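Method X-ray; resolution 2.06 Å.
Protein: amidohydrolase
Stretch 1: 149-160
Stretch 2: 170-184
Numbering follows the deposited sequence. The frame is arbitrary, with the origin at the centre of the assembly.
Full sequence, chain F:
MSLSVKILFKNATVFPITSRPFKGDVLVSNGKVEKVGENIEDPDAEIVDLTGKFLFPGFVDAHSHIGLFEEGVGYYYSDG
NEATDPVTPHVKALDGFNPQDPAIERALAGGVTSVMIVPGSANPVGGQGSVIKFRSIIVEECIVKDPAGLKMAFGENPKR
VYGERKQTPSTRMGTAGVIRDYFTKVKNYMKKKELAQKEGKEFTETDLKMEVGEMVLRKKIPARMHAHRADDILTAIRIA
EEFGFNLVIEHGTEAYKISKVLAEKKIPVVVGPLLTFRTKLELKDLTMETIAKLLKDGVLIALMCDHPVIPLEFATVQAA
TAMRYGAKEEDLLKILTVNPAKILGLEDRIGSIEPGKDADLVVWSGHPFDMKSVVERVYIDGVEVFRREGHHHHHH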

ATOM      1  N   GLY F 149     -39.371  -0.896  -7.697  1.00 20.49           N
ATOM      2  CA  GLY F 149     -38.814  -2.012  -6.943  1.00 20.12           C
ATOM      3  C   GLY F 149     -37.546  -1.619  -6.188  1.00 18.97           C
ATOM      4  O   GLY F 149     -36.925  -0.603  -6.502  1.00 18.71           O
ATOM      5  N   LEU F 150     -37.190  -2.406  -5.175  1.00 18.46           N
ATOM      6  CA  LEU F 150     -35.943  -2.214  -4.456  1.00 18.19           C
ATOM      7  C   LEU F 150     -35.053  -3.420  -4.741  1.00 18.27           C
ATOM      8  O   LEU F 150     -35.379  -4.546  -4.350  1.00 19.44           O
ATOM      9  CB  LEU F 150     -36.180  -2.049  -2.948  1.00 18.46           C
ATOM     10  CG  LEU F 150     -34.912  -1.836  -2.084  1.00 19.07           C
ATOM     11  CD1 LEU F 150     -34.115  -0.648  -2.601  1.00 19.12           C
ATOM     12  CD2 LEU F 150     -35.269  -1.626  -0.607  1.00 18.87           C
ATOM     13  N   LYS F 151     -33.946  -3.176  -5.427  1.00 18.01           N
ATOM     14  CA  LYS F 151     -32.977  -4.212  -5.841  1.00 18.18           C
ATOM     15  C   LYS F 151     -32.144  -4.693  -4.664  1.00 18.85           C
ATOM     16  O   LYS F 151     -31.636  -3.878  -3.893  1.00 18.61           O
ATOM     17  CB  LYS F 151     -32.048  -3.638  -6.926  1.00 18.55           C
ATOM     18  CG  LYS F 151     -30.966  -4.572  -7.471  1.00 21.82           C
ATOM     19  CD  LYS F 151     -31.551  -5.906  -8.019  1.00 21.01           C
ATOM     20  CE  LYS F 151     -30.487  -6.810  -8.639  1.00 21.65           C
ATOM     21  NZ  LYS F 151     -29.903  -6.175  -9.857  1.00 22.28           N
HETATM   22  N   MSE F 152     -32.010  -6.012  -4.539  1.00 19.82           N
HETATM   23  CA  MSE F 152     -31.181  -6.637  -3.512  1.00 21.64           C
HETATM   24  C   MSE F 152     -30.425  -7.766  -4.175  1.00 19.80           C
HETATM   25  O   MSE F 152     -30.813  -8.202  -5.254  1.00 19.34           O
HETATM   26  CB  MSE F 152     -32.036  -7.179  -2.357  1.00 24.92           C
HETATM   27  CG  MSE F 152     -32.816  -6.087  -1.666  1.00 26.08           C
HETATM   28 SE   MSE F 152     -34.049  -6.745  -0.316  1.00 33.22          SE
HETATM   29  CE  MSE F 152     -35.467  -5.421  -0.571  1.00 25.52           C
ATOM     30  N   ALA F 153     -29.342  -8.224  -3.543  1.00 18.59           N
ATOM     31  CA  ALA F 153     -28.477  -9.249  -4.148  1.00 17.51           C
ATOM     32  C   ALA F 153     -27.915 -10.219  -3.140  1.00 17.55           C
ATOM     33  O   ALA F 153     -27.519  -9.813  -2.053  1.00 17.26           O
ATOM     34  CB  ALA F 153     -27.334  -8.602  -4.929  1.00 16.61           C
ATOM     35  N   PHE F 154     -27.862 -11.488  -3.558  1.00 17.24           N
ATOM     36  CA  PHE F 154     -27.394 -12.628  -2.780  1.00 18.21           C
ATOM     37  C   PHE F 154     -26.340 -13.325  -3.596  1.00 18.52           C
ATOM     38  O   PHE F 154     -26.141 -12.985  -4.765  1.00 18.84           O
ATOM     39  CB  PHE F 154     -28.567 -13.609  -2.539  1.00 18.94           C
ATOM     40  CG  PHE F 154     -29.633 -13.039  -1.663  1.00 16.35           C
ATOM     41  CD1 PHE F 154     -30.608 -12.184  -2.187  1.00 19.18           C
ATOM     42  CD2 PHE F 154     -29.608 -13.266  -0.305  1.00 18.48           C
ATOM     43  CE1 PHE F 154     -31.575 -11.611  -1.359  1.00 17.08           C
ATOM     44  CE2 PHE F 154     -30.569 -12.695   0.529  1.00 17.36           C
ATOM     45  CZ  PHE F 154     -31.554 -11.875  -0.001  1.00 18.11           C
ATOM     46  N   GLY F 155     -25.655 -14.288  -2.985  1.00 19.02           N
ATOM     47  CA  GLY F 155     -24.706 -15.131  -3.704  1.00 18.73           C
ATOM     48  C   GLY F 155     -23.334 -14.486  -3.835  1.00 18.04           C
ATOM     49  O   GLY F 155     -22.928 -13.697  -2.981  1.00 18.18           O
ATOM     50  N   GLU F 156     -22.613 -14.842  -4.894  1.00 17.45           N
ATOM     51  CA  GLU F 156     -21.177 -14.523  -5.014  1.00 17.84           C
ATOM     52  C   GLU F 156     -20.874 -13.039  -5.131  1.00 18.30           C
ATOM     53  O   GLU F 156     -19.905 -12.567  -4.531  1.00 18.82           O
ATOM     54  CB  GLU F 156     -20.536 -15.258  -6.205  1.00 18.42           C
ATOM     55  CG  GLU F 156     -20.505 -16.794  -6.075  1.00 21.82           C
ATOM     56  CD  GLU F 156     -19.904 -17.478  -7.299  1.00 18.63           C
ATOM     57  OE1 GLU F 156     -19.033 -16.875  -7.957  1.00 22.21           O
ATOM     58  OE2 GLU F 156     -20.286 -18.627  -7.604  1.00 22.45           O
ATOM     59  N   ASN F 157     -21.703 -12.303  -5.883  1.00 18.88           N
ATOM     60  CA  ASN F 157     -21.389 -10.902  -6.216  1.00 20.20           C
ATOM     61  C   ASN F 157     -21.226 -10.002  -4.986  1.00 20.42           C
ATOM     62  O   ASN F 157     -20.158  -9.429  -4.800  1.00 21.17           O
ATOM     63  CB  ASN F 157     -22.373 -10.307  -7.270  1.00 20.45           C
ATOM     64  CG  ASN F 157     -22.257 -10.976  -8.637  1.00 29.95           C
ATOM     65  OD1 ASN F 157     -21.385 -11.804  -8.857  1.00 21.45           O
ATOM     66  ND2 ASN F 157     -23.161 -10.625  -9.558  1.00 20.65           N
ATOM     67  N   PRO F 158     -22.258  -9.904  -4.113  1.00 20.12           N
ATOM     68  CA  PRO F 158     -22.082  -9.009  -2.953  1.00 19.34           C
ATOM     69  C   PRO F 158     -20.936  -9.390  -1.990  1.00 18.85           C
ATOM     70  O   PRO F 158     -20.245  -8.505  -1.496  1.00 17.80           O
ATOM     71  CB  PRO F 158     -23.440  -9.077  -2.230  1.00 19.03           C
ATOM     72  CG  PRO F 158     -24.079 -10.384  -2.711  1.00 21.26           C
ATOM     73  CD  PRO F 158     -23.612 -10.512  -4.144  1.00 20.14           C
ATOM     74  N   LYS F 159     -20.733 -10.679  -1.730  1.00 18.58           N
ATOM     75  CA  LYS F 159     -19.633 -11.085  -0.863  1.00 19.63           C
ATOM     76  C   LYS F 159     -18.230 -10.940  -1.500  1.00 19.66           C
ATOM     77  O   LYS F 159     -17.260 -10.770  -0.770  1.00 20.15           O
ATOM     78  CB  LYS F 159     -19.844 -12.506  -0.313  1.00 20.72           C
ATOM     79  CG  LYS F 159     -19.712 -13.639  -1.336  1.00 19.84           C
ATOM     80  CD  LYS F 159     -19.679 -15.031  -0.628  1.00 22.61           C
ATOM     81  CE  LYS F 159     -19.513 -16.182  -1.639  1.00 20.62           C
ATOM     82  NZ  LYS F 159     -19.035 -17.421  -0.951  1.00 23.44           N
ATOM     83  N   ARG F 160     -18.127 -11.028  -2.832  1.00 19.92           N
ATOM     84  CA  ARG F 160     -16.864 -10.754  -3.537  1.00 20.76           C
ATOM     85  C   ARG F 160     -16.540  -9.258  -3.452  1.00 19.55           C
ATOM     86  O   ARG F 160     -15.432  -8.889  -3.057  1.00 18.69           O
ATOM     87  CB  ARG F 160     -16.898 -11.197  -5.009  1.00 22.93           C
ATOM     88  CG  ARG F 160     -15.636 -10.796  -5.809  1.00 41.51           C
ATOM     89  CD  ARG F 160     -15.769 -11.020  -7.326  1.00 27.18           C
ATOM     90  NE  ARG F 160     -16.919 -10.307  -7.908  1.00 43.45           N
ATOM     91  CZ  ARG F 160     -16.928  -9.018  -8.294  1.00 30.82           C
ATOM     92  NH1 ARG F 160     -15.837  -8.248  -8.172  1.00 43.73           N
ATOM     93  NH2 ARG F 160     -18.046  -8.494  -8.806  1.00 44.12           N
ATOM     94  N   SER F 170     -18.569 -10.698   3.648  1.00 16.95           N
ATOM     95  CA  SER F 170     -17.589 -11.491   2.926  1.00 17.17           C
ATOM     96  C   SER F 170     -18.102 -12.925   2.781  1.00 16.57           C
ATOM     97  O   SER F 170     -17.418 -13.763   2.214  1.00 16.19           O
ATOM     98  CB  SER F 170     -16.239 -11.478   3.673  1.00 17.72           C
ATOM     99  OG  SER F 170     -16.347 -12.040   4.976  1.00 21.33           O
ATOM    100  N   THR F 171     -19.301 -13.200   3.303  1.00 16.53           N
ATOM    101  CA  THR F 171     -19.885 -14.546   3.261  1.00 16.54           C
ATOM    102  C   THR F 171     -21.384 -14.422   2.964  1.00 16.27           C
ATOM    103  O   THR F 171     -21.978 -13.363   3.168  1.00 15.75           O
ATOM    104  CB  THR F 171     -19.742 -15.288   4.625  1.00 16.67           C
ATOM    105  OG1 THR F 171     -20.466 -14.566   5.626  1.00 17.79           O
ATOM    106  CG2 THR F 171     -18.261 -15.427   5.065  1.00 16.58           C
ATOM    107  N   ARG F 172     -21.993 -15.513   2.524  1.00 16.35           N
ATOM    108  CA  ARG F 172     -23.457 -15.586   2.433  1.00 17.10           C
ATOM    109  C   ARG F 172     -24.156 -15.307   3.767  1.00 17.20           C
ATOM    110  O   ARG F 172     -25.198 -14.671   3.777  1.00 17.17           O
ATOM    111  CB  ARG F 172     -23.897 -16.948   1.859  1.00 17.37           C
ATOM    112  CG  ARG F 172     -23.666 -17.072   0.347  1.00 16.85           C
ATOM    113  CD  ARG F 172     -24.178 -18.421  -0.195  1.00 17.79           C
ATOM    114  NE  ARG F 172     -24.138 -18.463  -1.663  1.00 16.32           N
ATOM    115  CZ  ARG F 172     -23.066 -18.758  -2.398  1.00 16.54           C
ATOM    116  NH1 ARG F 172     -21.892 -19.022  -1.827  1.00 15.75           N
ATOM    117  NH2 ARG F 172     -23.162 -18.759  -3.720  1.00 16.01           N
HETATM  118  N   MSE F 173     -23.588 -15.779   4.883  1.00 17.51           N
HETATM  119  CA  MSE F 173     -24.149 -15.520   6.213  1.00 18.96           C
HETATM  120  C   MSE F 173     -24.239 -14.018   6.461  1.00 17.65           C
HETATM  121  O   MSE F 173     -25.241 -13.524   6.989  1.00 16.86           O
HETATM  122  CB  MSE F 173     -23.286 -16.121   7.341  1.00 21.93           C
HETATM  123  CG  MSE F 173     -22.877 -17.581   7.186  1.00 21.24           C
HETATM  124 SE   MSE F 173     -22.103 -18.174   8.877  1.00 27.92          SE
HETATM  125  CE  MSE F 173     -20.410 -17.123   8.757  1.00 20.33           C
ATOM    126  N   GLY F 174     -23.160 -13.321   6.102  1.00 16.73           N
ATOM    127  CA  GLY F 174     -23.055 -11.875   6.257  1.00 16.18           C
ATOM    128  C   GLY F 174     -23.998 -11.093   5.360  1.00 15.61           C
ATOM    129  O   GLY F 174     -24.568 -10.111   5.803  1.00 15.99           O
ATOM    130  N   THR F 175     -24.148 -11.509   4.102  1.00 15.23           N
ATOM    131  CA  THR F 175     -25.094 -10.843   3.167  1.00 15.11           C
ATOM    132  C   THR F 175     -26.541 -10.841   3.701  1.00 15.40           C
ATOM    133  O   THR F 175     -27.215  -9.813   3.713  1.00 15.48           O
ATOM    134  CB  THR F 175     -25.048 -11.525   1.802  1.00 14.92           C
ATOM    135  OG1 THR F 175     -23.714 -11.444   1.304  1.00 17.60           O
ATOM    136  CG2 THR F 175     -26.031 -10.884   0.788  1.00 16.63           C
ATOM    137  N   ALA F 176     -27.000 -12.010   4.134  1.00 15.32           N
ATOM    138  CA  ALA F 176     -28.292 -12.147   4.782  1.00 16.10           C
ATOM    139  C   ALA F 176     -28.369 -11.313   6.074  1.00 17.05           C
ATOM    140  O   ALA F 176     -29.384 -10.667   6.344  1.00 18.18           O
ATOM    141  CB  ALA F 176     -28.573 -13.649   5.081  1.00 16.03           C
ATOM    142  N   GLY F 177     -27.316 -11.350   6.886  1.00 16.18           N
ATOM    143  CA  GLY F 177     -27.283 -10.512   8.078  1.00 17.13           C
ATOM    144  C   GLY F 177     -27.452  -9.025   7.777  1.00 17.50           C
ATOM    145  O   GLY F 177     -28.179  -8.320   8.488  1.00 18.46           O
ATOM    146  N   VAL F 178     -26.784  -8.550   6.729  1.00 16.74           N
ATOM    147  CA  VAL F 178     -26.856  -7.129   6.339  1.00 16.91           C
ATOM    148  C   VAL F 178     -28.298  -6.738   5.955  1.00 16.96           C
ATOM    149  O   VAL F 178     -28.797  -5.690   6.362  1.00 17.19           O
ATOM    150  CB  VAL F 178     -25.863  -6.821   5.186  1.00 17.18           C
ATOM    151  CG1 VAL F 178     -26.157  -5.470   4.530  1.00 22.41           C
ATOM    152  CG2 VAL F 178     -24.424  -6.848   5.706  1.00 22.57           C
ATOM    153  N   ILE F 179     -28.955  -7.584   5.170  1.00 16.68           N
ATOM    154  CA  ILE F 179     -30.324  -7.318   4.755  1.00 17.04           C
ATOM    155  C   ILE F 179     -31.289  -7.403   5.958  1.00 18.14           C
ATOM    156  O   ILE F 179     -32.136  -6.526   6.150  1.00 18.44           O
ATOM    157  CB  ILE F 179     -30.729  -8.257   3.599  1.00 16.13           C
ATOM    158  CG1 ILE F 179     -29.853  -7.933   2.365  1.00 14.57           C
ATOM    159  CG2 ILE F 179     -32.245  -8.117   3.261  1.00 14.26           C
ATOM    160  CD1 ILE F 179     -29.818  -9.013   1.299  1.00 14.74           C
ATOM    161  N   ARG F 180     -31.131  -8.431   6.783  1.00 18.39           N
ATOM    162  CA  ARG F 180     -31.947  -8.539   7.998  1.00 20.11           C
ATOM    163  C   ARG F 180     -31.797  -7.329   8.907  1.00 20.17           C
ATOM    164  O   ARG F 180     -32.775  -6.830   9.493  1.00 20.17           O
ATOM    165  CB  ARG F 180     -31.536  -9.750   8.815  1.00 21.46           C
ATOM    166  CG  ARG F 180     -32.343 -10.950   8.580  1.00 33.56           C
ATOM    167  CD  ARG F 180     -32.381 -11.878   9.827  1.00 24.23           C
ATOM    168  NE  ARG F 180     -33.106 -13.030   9.358  1.00 33.83           N
ATOM    169  CZ  ARG F 180     -32.567 -13.959   8.579  1.00 26.06           C
ATOM    170  NH1 ARG F 180     -33.313 -14.969   8.141  1.00 34.05           N
ATOM    171  NH2 ARG F 180     -31.271 -13.900   8.270  1.00 33.57           N
ATOM    172  N   ASP F 181     -30.553  -6.892   9.064  1.00 19.66           N
ATOM    173  CA  ASP F 181     -30.262  -5.764   9.912  1.00 20.03           C
ATOM    174  C   ASP F 181     -30.990  -4.538   9.346  1.00 18.94           C
ATOM    175  O   ASP F 181     -31.610  -3.792  10.098  1.00 18.89           O
ATOM    176  CB  ASP F 181     -28.744  -5.550   9.991  1.00 21.59           C
ATOM    177  CG  ASP F 181     -28.368  -4.374  10.826  1.00 27.57           C
ATOM    178  OD1 ASP F 181     -28.386  -4.497  12.062  1.00 24.25           O
ATOM    179  OD2 ASP F 181     -28.055  -3.310  10.253  1.00 23.83           O
ATOM    180  N   TYR F 182     -30.912  -4.352   8.024  1.00 18.30           N
ATOM    181  CA  TYR F 182     -31.531  -3.217   7.362  1.00 18.23           C
ATOM    182  C   TYR F 182     -33.025  -3.149   7.680  1.00 18.54           C
ATOM    183  O   TYR F 182     -33.542  -2.125   8.151  1.00 18.21           O
ATOM    184  CB  TYR F 182     -31.317  -3.273   5.842  1.00 17.16           C
ATOM    185  CG  TYR F 182     -32.138  -2.253   5.065  1.00 19.03           C
ATOM    186  CD1 TYR F 182     -31.942  -0.877   5.250  1.00 16.96           C
ATOM    187  CD2 TYR F 182     -33.125  -2.661   4.162  1.00 17.16           C
ATOM    188  CE1 TYR F 182     -32.683   0.048   4.569  1.00 18.87           C
ATOM    189  CE2 TYR F 182     -33.871  -1.714   3.432  1.00 19.25           C
ATOM    190  CZ  TYR F 182     -33.651  -0.362   3.665  1.00 17.48           C
ATOM    191  OH  TYR F 182     -34.382   0.592   2.994  1.00 18.89           O
ATOM    192  N   PHE F 183     -33.730  -4.243   7.430  1.00 18.87           N
ATOM    193  CA  PHE F 183     -35.173  -4.225   7.666  1.00 19.06           C
ATOM    194  C   PHE F 183     -35.532  -4.137   9.161  1.00 19.97           C
ATOM    195  O   PHE F 183     -36.578  -3.576   9.510  1.00 20.92           O
ATOM    196  CB  PHE F 183     -35.880  -5.387   6.938  1.00 18.82           C
ATOM    197  CG  PHE F 183     -36.021  -5.147   5.453  1.00 19.36           C
ATOM    198  CD1 PHE F 183     -36.892  -4.166   4.981  1.00 19.24           C
ATOM    199  CD2 PHE F 183     -35.263  -5.868   4.533  1.00 19.22           C
ATOM    200  CE1 PHE F 183     -37.013  -3.904   3.607  1.00 19.01           C
ATOM    201  CE2 PHE F 183     -35.381  -5.628   3.163  1.00 18.96           C
ATOM    202  CZ  PHE F 183     -36.271  -4.642   2.698  1.00 19.02           C
ATOM    203  N   THR F 184     -34.676  -4.661  10.040  1.00 18.95           N
ATOM    204  CA  THR F 184     -34.911  -4.504  11.481  1.00 20.11           C
ATOM    205  C   THR F 184     -34.938  -2.999  11.818  1.00 21.01           C
ATOM    206  O   THR F 184     -35.803  -2.516  12.564  1.00 21.23           O
ATOM    207  CB  THR F 184     -33.826  -5.246  12.323  1.00 19.88           C
ATOM    208  OG1 THR F 184     -33.875  -6.646  12.040  1.00 21.12           O
ATOM    209  CG2 THR F 184     -34.029  -5.058  13.799  1.00 20.95           C
TER
HETATM  210  O   HOH W   1     -23.594 -13.604  -0.352  1.00 16.41           O
HETATM  211  O   HOH W   2     -21.160 -19.993  -5.448  1.00 11.58           O
HETATM  212  O   HOH W   3     -19.666 -19.735  -3.280  1.00 23.74           O
HETATM  213  O   HOH W   4     -15.816 -13.019  -0.360  1.00 27.79           O

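The strand at 149-153 runs nearly antiparallel to the helix at 172-184, their axes 10.2 Å apart at closest and 152° between their directions, so moving along the strand leads, broadly, toward the start of the helix, from Tyr182 and Phe183 to Ile179 and Thr175. No direct hydrogen bond joins the two stretches; packing and four bridging waters hold them.

Leu150 points toward the helix and lays CD2 4.3 Å from CE2 of Tyr182, a loose apolar contact suited to a branched aliphatic side chain. Lys151, next along the strand, is out of reach, as strand alternation predicts, and Met152 points toward the helix again. Met152 is selenomethionine, whose long, flexible, unbranched chain can reach two residues one helical turn apart: its SE lies 4.2 Å from CG2 of Ile179, and its CE comes to 3.5 Å from CZ of Phe183. The selenium approaches that ring at the edge, 5.2 Å from its centroid.

Ala153 directs its CB away, and its contact is made by the backbone instead, O lying 3.4 Å from CG2 of Thr175. Phe154 leaves CA sideways, but its ring reaches back to the helix, where CZ sits 3.6 Å from CD1 of Ile179. A flat, broad side chain can thus fill space that its CB direction alone would miss.

Gly155 is at the N-cap position, right before the helix that begins at Glu156. Its phi of 84° favours glycine, and its backbone C lies over one face of the Arg172 guanidinium. Its O accepts from water 1 at 2.7 Å; that water also lies 2.7 Å from Thr175 OG1, a hydrogen bond that links the loop to the long helix.

Glu156 points its CB away, yet it communicates with Arg172 through water 2, which donates to Glu156 OE2 at 2.7 Å and accepts from Arg172 NH2 at 2.9 Å. Acid and base are thus linked without a direct bond. Asn157 is out of reach, while the compact ring of Pro158 places CG 4.0 Å from Thr175 CG2.

Lys159 has the largest area covered by the other stretch. Its CB packs 3.6 Å from Ser170 C, and its extended chain carries NZ to 3.4 Å from Arg172 NH1. These are like charges and two donors, so the approach is not a bond; water 3 accepts from both, at 2.8 Å from Arg172 NH1 and weakly, at 3.3 Å, from Lys159 NZ. Water 4 donates to Lys159 O at 2.7 Å and Ser170 O at 3.1 Å, tying the backbones together. Arg160 points away, exposed.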